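Local coordinates for protein probable histone-lysine N-methyltransferase, H3 lysine-9 specific SUVH9 (Arabidopsis thaliana, PDB 4NJ5) that acts in gene silencing, probably by binding methylated DNA and recruiting RNA polymerase V to chromatin in RNA-directed DNA methylation, without methyltransferase activity of its own, at residues K18-Y23 / A491-P496; G143-D146 / R150-E153; Q274-Y279 / T371-R376. All blocks are in the same frame, centred on the assembly; numbering follows the deposited sequence.

How the interactions relate
The three contacts sample different parts of one chain. Interaction 1 joins the N-terminal helix 8-35 to a loop of the SET domain after strand 485-490, 468 residues later, and the other two are nested inside the loop it closes. Interaction 2 is local, a turn at the surface of the SRA domain, its centre about 36 Å from that of interaction 1. Interaction 3 lies at the pre-SET and SET side, about 27 Å from interaction 1 between centres but about 6 Å between nearest atoms. Interactions 2 and 3, about 54 Å apart between centres, sit on opposite sides of the chain's centre. None of them belongs to the three-zinc cluster of the pre-SET cysteines.

Interaction 1 (K18-Y23 / A491-P496); sequences KTRMIY and AENIPP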
loop_
_atom_site.group_PDB
_atom_site.type_symbol
_atom_site.label_atom_id
_atom_site.label_comp_id
_atom_site.label_asym_id
_atom_site.label_seq_id
_atom_site.Cartn_x
_atom_site.Cartn_y
_atom_site.Cartn_z
ATOM N N LYS A 18 -12.996 -3.182 -0.038
ATOM C CA LYS A 18 -13.300 -4.333 -0.891
ATOM C C LYS A 18 -13.034 -4.051 -2.375
ATOM O O LYS A 18 -12.504 -4.904 -3.105
ATOM C CB LYS A 18 -14.753 -4.778 -0.696
ATOM C CG LYS A 18 -15.031 -5.448 0.641
ATOM C CD LYS A 18 -14.340 -6.799 0.728
ATOM C CE LYS A 18 -14.551 -7.450 2.087
ATOM N NZ LYS A 18 -15.991 -7.715 2.373
ATOM N N THR A 19 -13.398 -2.852 -2.818
ATOM C CA THR A 19 -13.195 -2.487 -4.212
ATOM C C THR A 19 -11.714 -2.506 -4.565
ATOM O O THR A 19 -11.321 -3.052 -5.599
ATOM C CB THR A 19 -13.776 -1.098 -4.545
ATOM O OG1 THR A 19 -15.168 -1.059 -4.202
ATOM C CG2 THR A 19 -13.615 -0.805 -6.030
ATOM N N ARG A 20 -10.893 -1.917 -3.704
ATOM C CA ARG A 20 -9.460 -1.861 -3.967
ATOM C C ARG A 20 -8.837 -3.254 -3.950
ATOM O O ARG A 20 -7.953 -3.562 -4.764
ATOM C CB ARG A 20 -8.755 -0.912 -2.992
ATOM C CG ARG A 20 -9.181 0.546 -3.163
ATOM C CD ARG A 20 -8.156 1.521 -2.599
ATOM N NE ARG A 20 -6.912 1.522 -3.367
ATOM C CZ ARG A 20 -5.935 2.410 -3.205
ATOM N NH1 ARG A 20 -6.060 3.380 -2.308
ATOM N NH2 ARG A 20 -4.839 2.337 -3.946
ATOM N N MET A 21 -9.314 -4.098 -3.039
ATOM C CA MET A 21 -8.848 -5.483 -2.992
ATOM C C MET A 21 -9.137 -6.216 -4.301
ATOM O O MET A 21 -8.275 -6.932 -4.839
ATOM C CB MET A 21 -9.483 -6.226 -1.821
ATOM C CG MET A 21 -8.584 -6.353 -0.612
ATOM S SD MET A 21 -9.256 -7.546 0.555
ATOM C CE MET A 21 -10.701 -6.654 1.121
ATOM N N ILE A 22 -10.350 -6.029 -4.815
ATOM C CA ILE A 22 -10.714 -6.605 -6.102
ATOM C C ILE A 22 -9.820 -6.079 -7.221
ATOM O O ILE A 22 -9.278 -6.857 -8.008
ATOM C CB ILE A 22 -12.187 -6.336 -6.459
ATOM C CG1 ILE A 22 -13.112 -7.165 -5.566
ATOM C CG2 ILE A 22 -12.450 -6.659 -7.923
ATOM C CD1 ILE A 22 -14.581 -7.030 -5.920
ATOM N N TYR A 23 -9.655 -4.759 -7.282
ATOM C CA TYR A 23 -8.847 -4.154 -8.339
ATOM C C TYR A 23 -7.415 -4.699 -8.371
ATOM O O TYR A 23 -6.954 -5.203 -9.403
ATOM C CB TYR A 23 -8.843 -2.626 -8.224
ATOM C CG TYR A 23 -8.020 -1.945 -9.295
ATOM C CD1 TYR A 23 -8.527 -1.755 -10.575
ATOM C CD2 TYR A 23 -6.738 -1.493 -9.024
ATOM C CE1 TYR A 23 -7.776 -1.136 -11.556
ATOM C CE2 TYR A 23 -5.978 -0.875 -10.000
ATOM C CZ TYR A 23 -6.502 -0.698 -11.262
ATOM O OH TYR A 23 -5.745 -0.082 -12.229
ATOM N N ALA A 491 -1.490 -5.303 4.001
ATOM C CA ALA A 491 -2.781 -5.800 3.543
ATOM C C ALA A 491 -3.424 -4.874 2.510
ATOM O O ALA A 491 -4.336 -5.277 1.788
ATOM C CB ALA A 491 -3.715 -6.019 4.724
ATOM N N GLU A 492 -2.948 -3.635 2.444
ATOM C CA GLU A 492 -3.464 -2.675 1.474
ATOM C C GLU A 492 -2.377 -1.693 1.052
ATOM O O GLU A 492 -1.236 -1.784 1.508
ATOM C CB GLU A 492 -4.670 -1.923 2.047
ATOM C CG GLU A 492 -4.381 -1.195 3.347
ATOM C CD GLU A 492 -5.618 -0.555 3.951
ATOM O OE1 GLU A 492 -6.668 -0.514 3.272
ATOM O OE2 GLU A 492 -5.539 -0.094 5.110
ATOM N N ASN A 493 -2.728 -0.760 0.173
ATOM C CA ASN A 493 -1.796 0.288 -0.226
ATOM C C ASN A 493 -1.662 1.344 0.868
ATOM O O ASN A 493 -2.486 2.253 0.979
ATOM C CB ASN A 493 -2.226 0.922 -1.551
ATOM C CG ASN A 493 -2.181 -0.063 -2.710
ATOM O OD1 ASN A 493 -1.251 -0.860 -2.822
ATOM N ND2 ASN A 493 -3.194 -0.020 -3.568
ATOM N N ILE A 494 -0.618 1.211 1.679
ATOM C CA ILE A 494 -0.409 2.084 2.825
ATOM C C ILE A 494 0.498 3.263 2.481
ATOM O O ILE A 494 1.675 3.075 2.180
ATOM C CB ILE A 494 0.227 1.310 3.996
ATOM C CG1 ILE A 494 -0.545 0.014 4.266
ATOM C CG2 ILE A 494 0.302 2.190 5.238
ATOM C CD1 ILE A 494 0.133 -0.924 5.257
ATOM N N PRO A 495 -0.050 4.485 2.519
ATOM C CA PRO A 495 0.791 5.671 2.324
ATOM C C PRO A 495 1.786 5.820 3.471
ATOM O O PRO A 495 1.523 5.327 4.565
ATOM C CB PRO A 495 -0.217 6.828 2.317
ATOM C CG PRO A 495 -1.443 6.293 2.973
ATOM C CD PRO A 495 -1.474 4.824 2.683
ATOM N N PRO A 496 2.911 6.451 3.248
ATOM C CA PRO A 496 3.892 6.652 4.287
ATOM C C PRO A 496 3.338 7.466 5.433
ATOM O O PRO A 496 2.496 8.296 5.270
ATOM C CB PRO A 496 4.948 7.457 3.595
ATOM C CG PRO A 496 4.845 7.120 2.210
ATOM C CD PRO A 496 3.446 6.776 1.936
HETATM O O HOH W 1 -4.354 4.706 0.205
#
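Arg20 and Asn493 meet through two nitrogens: NH2 of Arg20 lies 2.9 Å from ND2 of Asn493. Both atoms are donors, so this is proximity without a hydrogen bond, and each nitrogen is turned to acceptors of its own. Arg20 NH2 gives a salt bridge to Glu89 and a hydrogen bond to the carbonyl of Ile83; Asn493 ND2 donates to Asp24, while its OD1 accepts from the backbone N of Ala383. The acid groups of Glu89 and Asp24 would probably offset the close approach of the donors. Arg20 reaches from helix 8-35 with CG anti to the carbonyl carbon (chi1 -65°) and a bend at chi3, which carries the guanidinium to the amide. Asn493 likewise has CG anti to its carbonyl carbon (chi1 -64°), its ND2 pointing to the guanidinium. The two planes are turned 56° apart, so the groups do not stack.

In the fold, this is where the N-terminal helix meets the SET domain, at the loop that follows strand 485-490. Helix 87-92 takes part from the side of the SRA domain, its Glu89 touching the side chains of Tyr23 and Asn493. A water gives a second, looser link: it donates to the backbone O of Asn493 at 3.2 Å and accepts a weak bond from Arg20 NH1 at 3.3 Å. Thr19 and Tyr23, one turn apart on the helix, pack on Met58 of helix 46-60.

Interaction 2 (G143-D146 / R150-E153); sequences GGQD and RQAE
A sharp turn in the SRA domain, in the loop between strand 136-140 and helix 159-169, folds 143-146 against 150-153, with a single beta bridge pairing Gln145 and Gln151. Asp146 N donates to Arg150 O (2.9 Å), and Gly144 O is gripped twice, by Ala152 N (3.0 Å) and Glu153 N (3.2 Å). The carboxylate of Asp146 closes the turn: OD1 takes Arg150 N from above its plane at 2.7 Å and also accepts from Leu148 N, an Asx turn, while OD2 turns its syn lone pair to Arg150 NE at 2.8 Å, a salt bridge at the guanidinium edge (N-H...O 171°). Gln151 folds back at chi2 (60°), which brings its amide to the opposing backbone. Its NE2 donates across to Gly143 O (3.1 Å) and, within its own segment, to Glu153 O (2.9 Å), and OE1 accepts from Gln145 NE2 (3.1 Å), the two amide planes lying 64° apart. With an alanine at Gln151, the carbonyls of Gly143 and Glu153 would probably lose their shared donor and the Gln145 amide would be freer to turn. With few apolar contacts at this exposed site, the turn depends mainly on polar bonds and one ion pair.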
loop_
_atom_site.group_PDB
_atom_site.type_symbol
_atom_site.label_atom_id
_atom_site.label_comp_id
_atom_site.label_asym_id
_atom_site.label_seq_id
_atom_site.Cartn_x
_atom_site.Cartn_y
_atom_site.Cartn_z
ATOM N N GLY A 143 -6.242 21.063 -23.805
ATOM C CA GLY A 143 -6.643 21.116 -25.198
ATOM C C GLY A 143 -5.633 21.792 -26.103
ATOM O O GLY A 143 -4.839 22.625 -25.659
ATOM N N GLY A 144 -5.669 21.424 -27.382
ATOM C CA GLY A 144 -4.824 22.038 -28.389
ATOM C C GLY A 144 -3.339 21.752 -28.245
ATOM O O GLY A 144 -2.502 22.566 -28.635
ATOM N N GLN A 145 -3.007 20.590 -27.695
ATOM C CA GLN A 145 -1.610 20.219 -27.504
ATOM C C GLN A 145 -1.212 19.076 -28.432
ATOM O O GLN A 145 -2.069 18.462 -29.066
ATOM C CB GLN A 145 -1.364 19.844 -26.045
ATOM C CG GLN A 145 -1.734 20.957 -25.082
ATOM C CD GLN A 145 -1.539 20.578 -23.628
ATOM O OE1 GLN A 145 -1.492 19.399 -23.279
ATOM N NE2 GLN A 145 -1.420 21.584 -22.770
ATOM N N ASP A 146 0.086 18.801 -28.523
ATOM C CA ASP A 146 0.545 17.654 -29.299
ATOM C C ASP A 146 0.575 16.393 -28.448
ATOM O O ASP A 146 0.047 16.371 -27.334
ATOM C CB ASP A 146 1.911 17.906 -29.955
ATOM C CG ASP A 146 3.013 18.218 -28.951
ATOM O OD1 ASP A 146 2.887 17.875 -27.756
ATOM O OD2 ASP A 146 4.027 18.807 -29.374
ATOM N N ARG A 150 2.700 19.386 -25.499
ATOM C CA ARG A 150 3.208 20.716 -25.810
ATOM C C ARG A 150 2.136 21.552 -26.501
ATOM O O ARG A 150 1.506 21.095 -27.458
ATOM C CB ARG A 150 4.450 20.622 -26.694
ATOM C CG ARG A 150 5.509 19.667 -26.165
ATOM C CD ARG A 150 6.782 19.724 -26.998
ATOM N NE ARG A 150 6.535 19.407 -28.400
ATOM C CZ ARG A 150 7.483 19.319 -29.326
ATOM N NH1 ARG A 150 8.755 19.519 -29.000
ATOM N NH2 ARG A 150 7.161 19.024 -30.577
ATOM N N GLN A 151 1.928 22.772 -26.009
ATOM C CA GLN A 151 0.943 23.673 -26.596
ATOM C C GLN A 151 1.272 23.916 -28.067
ATOM O O GLN A 151 2.397 24.283 -28.406
ATOM C CB GLN A 151 0.896 24.998 -25.833
ATOM C CG GLN A 151 -0.448 25.708 -25.914
ATOM C CD GLN A 151 -1.580 24.865 -25.354
ATOM O OE1 GLN A 151 -1.473 24.309 -24.261
ATOM N NE2 GLN A 151 -2.669 24.757 -26.108
ATOM N N ALA A 152 0.293 23.688 -28.938
ATOM C CA ALA A 152 0.525 23.788 -30.377
ATOM C C ALA A 152 -0.479 24.703 -31.077
ATOM O O ALA A 152 -0.280 25.085 -32.226
ATOM C CB ALA A 152 0.528 22.407 -31.010
ATOM N N GLU A 153 -1.557 25.045 -30.380
ATOM C CA GLU A 153 -2.528 26.007 -30.887
ATOM C C GLU A 153 -3.220 26.705 -29.719
ATOM O O GLU A 153 -3.079 26.283 -28.572
ATOM C CB GLU A 153 -3.559 25.326 -31.794
ATOM C CG GLU A 153 -4.382 24.250 -31.110
ATOM C CD GLU A 153 -5.310 23.521 -32.067
ATOM O OE1 GLU A 153 -6.185 24.178 -32.671
ATOM O OE2 GLU A 153 -5.162 22.290 -32.214
#

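Interaction 3 (Q274-Y279 / T371-R376); sequences QEPLYY and TGWGVR
Trp373 meets Pro276 at the start of strand 373-377, just after the turn through Thr371 and Gly372. Its CG stands anti to the carbonyl carbon (chi1 -68°), and chi2 of 87° sets the indole so that one face receives the proline ring. Pro276 CD lies 3.6 Å from Trp373 CZ2 and 3.9 Å from the centroid of the six-membered ring, 25° off the normal: a CH-pi contact displaced toward the rim. Pro276 CG follows over the ring fusion, 3.9 Å from Trp373 CD2. At the indole edge, the backbone N of Gln274 comes within 4.4 Å of CZ2 of Trp373, while Glu275 CB approaches NE1 of Trp373 obliquely at 4.3 Å. NE1 itself donates a hydrogen bond to Asp273, just before 274-279. Beyond Trp373, the strand runs on through Gly374 and Val375, whose side chain touches Tyr460, as does that of Pro276. At Arg376 the guanidinium forms a salt bridge with Glu364. Strand 373-377 is an edge strand of the four-stranded mixed sheet with 250-252, 264-267 and 363-367, pairing antiparallel with the last; Trp373 packs on Val365 and Arg367 of that neighbour and, with Pro276, on Leu266 of strand 264-267, so loop 274-279 lies against this sheet.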
loop_
_atom_site.group_PDB
_atom_site.type_symbol
_atom_site.label_atom_id
_atom_site.label_comp_id
_atom_site.label_asym_id
_atom_site.label_seq_id
_atom_site.Cartn_x
_atom_site.Cartn_y
_atom_site.Cartn_z
ATOM N N GLN A 274 13.219 6.173 26.245
ATOM C CA GLN A 274 14.029 5.569 25.198
ATOM C C GLN A 274 14.090 4.057 25.341
ATOM O O GLN A 274 15.124 3.457 25.074
ATOM C CB GLN A 274 15.447 6.147 25.231
ATOM C CG GLN A 274 15.550 7.658 25.075
ATOM C CD GLN A 274 16.988 8.139 25.065
ATOM O OE1 GLN A 274 17.917 7.344 25.215
ATOM N NE2 GLN A 274 17.180 9.441 24.885
ATOM N N GLU A 275 12.981 3.453 25.768
ATOM C CA GLU A 275 12.901 2.001 25.986
ATOM C C GLU A 275 13.402 1.077 24.854
ATOM O O GLU A 275 14.111 0.113 25.136
ATOM C CB GLU A 275 11.487 1.580 26.417
ATOM C CG GLU A 275 11.282 0.063 26.457
ATOM C CD GLU A 275 9.952 -0.355 27.065
ATOM O OE1 GLU A 275 9.834 -0.335 28.310
ATOM O OE2 GLU A 275 9.030 -0.723 26.302
ATOM N N PRO A 276 13.036 1.353 23.584
ATOM C CA PRO A 276 13.462 0.433 22.520
ATOM C C PRO A 276 14.974 0.211 22.438
ATOM O O PRO A 276 15.403 -0.859 22.006
ATOM C CB PRO A 276 12.957 1.118 21.245
ATOM C CG PRO A 276 11.773 1.882 21.687
ATOM C CD PRO A 276 12.123 2.389 23.059
ATOM N N LEU A 277 15.759 1.202 22.851
ATOM C CA LEU A 277 17.216 1.084 22.872
ATOM C C LEU A 277 17.684 -0.045 23.791
ATOM O O LEU A 277 18.672 -0.720 23.516
ATOM C CB LEU A 277 17.833 2.408 23.329
ATOM C CG LEU A 277 18.572 3.276 22.308
ATOM C CD1 LEU A 277 18.004 3.106 20.914
ATOM C CD2 LEU A 277 18.522 4.739 22.722
ATOM N N TYR A 278 16.947 -0.261 24.870
ATOM C CA TYR A 278 17.339 -1.199 25.914
ATOM C C TYR A 278 17.078 -2.682 25.613
ATOM O O TYR A 278 17.491 -3.549 26.373
ATOM C CB TYR A 278 16.685 -0.768 27.223
ATOM C CG TYR A 278 17.034 0.647 27.606
ATOM C CD1 TYR A 278 18.347 1.085 27.569
ATOM C CD2 TYR A 278 16.050 1.553 27.978
ATOM C CE1 TYR A 278 18.676 2.378 27.913
ATOM C CE2 TYR A 278 16.371 2.850 28.324
ATOM C CZ TYR A 278 17.687 3.252 28.287
ATOM O OH TYR A 278 18.026 4.536 28.624
ATOM N N TYR A 279 16.388 -2.973 24.517
ATOM C CA TYR A 279 16.292 -4.356 24.059
ATOM C C TYR A 279 17.535 -4.663 23.238
ATOM O O TYR A 279 18.178 -3.752 22.710
ATOM C CB TYR A 279 15.054 -4.584 23.187
ATOM C CG TYR A 279 13.738 -4.336 23.884
ATOM C CD1 TYR A 279 13.114 -5.340 24.613
ATOM C CD2 TYR A 279 13.109 -3.102 23.794
ATOM C CE1 TYR A 279 11.903 -5.113 25.245
ATOM C CE2 TYR A 279 11.904 -2.868 24.421
ATOM C CZ TYR A 279 11.304 -3.875 25.145
ATOM O OH TYR A 279 10.102 -3.638 25.771
ATOM N N THR A 371 -0.879 4.505 22.061
ATOM C CA THR A 371 -0.051 3.304 22.099
ATOM C C THR A 371 1.253 3.739 22.726
ATOM O O THR A 371 1.621 4.901 22.604
ATOM C CB THR A 371 0.231 2.717 20.694
ATOM O OG1 THR A 371 1.335 3.401 20.092
ATOM C CG2 THR A 371 -0.987 2.834 19.809
ATOM N N GLY A 372 1.956 2.824 23.382
ATOM C CA GLY A 372 3.226 3.168 23.988
ATOM C C GLY A 372 4.256 3.565 22.945
ATOM O O GLY A 372 4.824 4.657 22.987
ATOM N N TRP A 373 4.498 2.658 22.007
ATOM C CA TRP A 373 5.319 2.943 20.840
ATOM C C TRP A 373 4.603 2.386 19.618
ATOM O O TRP A 373 3.835 1.429 19.724
ATOM C CB TRP A 373 6.716 2.325 20.982
ATOM C CG TRP A 373 7.555 2.960 22.057
ATOM C CD1 TRP A 373 7.584 2.624 23.380
ATOM C CD2 TRP A 373 8.484 4.039 21.898
ATOM N NE1 TRP A 373 8.471 3.429 24.054
ATOM C CE2 TRP A 373 9.037 4.305 23.168
ATOM C CE3 TRP A 373 8.904 4.804 20.806
ATOM C CZ2 TRP A 373 9.986 5.307 23.374
ATOM C CZ3 TRP A 373 9.844 5.800 21.015
ATOM C CH2 TRP A 373 10.375 6.041 22.287
ATOM N N GLY A 374 4.839 2.998 18.465
ATOM C CA GLY A 374 4.200 2.573 17.233
ATOM C C GLY A 374 5.207 2.479 16.109
ATOM O O GLY A 374 6.340 2.927 16.243
ATOM N N VAL A 375 4.798 1.882 14.999
ATOM C CA VAL A 375 5.681 1.731 13.856
ATOM C C VAL A 375 5.013 2.287 12.607
ATOM O O VAL A 375 3.843 2.009 12.346
ATOM C CB VAL A 375 6.035 0.255 13.615
ATOM C CG1 VAL A 375 6.935 0.116 12.398
ATOM C CG2 VAL A 375 6.690 -0.346 14.854
ATOM N N ARG A 376 5.759 3.080 11.846
ATOM C CA ARG A 376 5.276 3.602 10.576
ATOM C C ARG A 376 6.365 3.418 9.525
ATOM O O ARG A 376 7.527 3.222 9.865
ATOM C CB ARG A 376 4.923 5.083 10.712
ATOM C CG ARG A 376 6.041 5.912 11.326
ATOM C CD ARG A 376 5.834 7.404 11.103
ATOM N NE ARG A 376 4.892 8.003 12.044
ATOM C CZ ARG A 376 5.245 8.750 13.086
ATOM N NH1 ARG A 376 6.524 8.992 13.333
ATOM N NH2 ARG A 376 4.315 9.263 13.881
#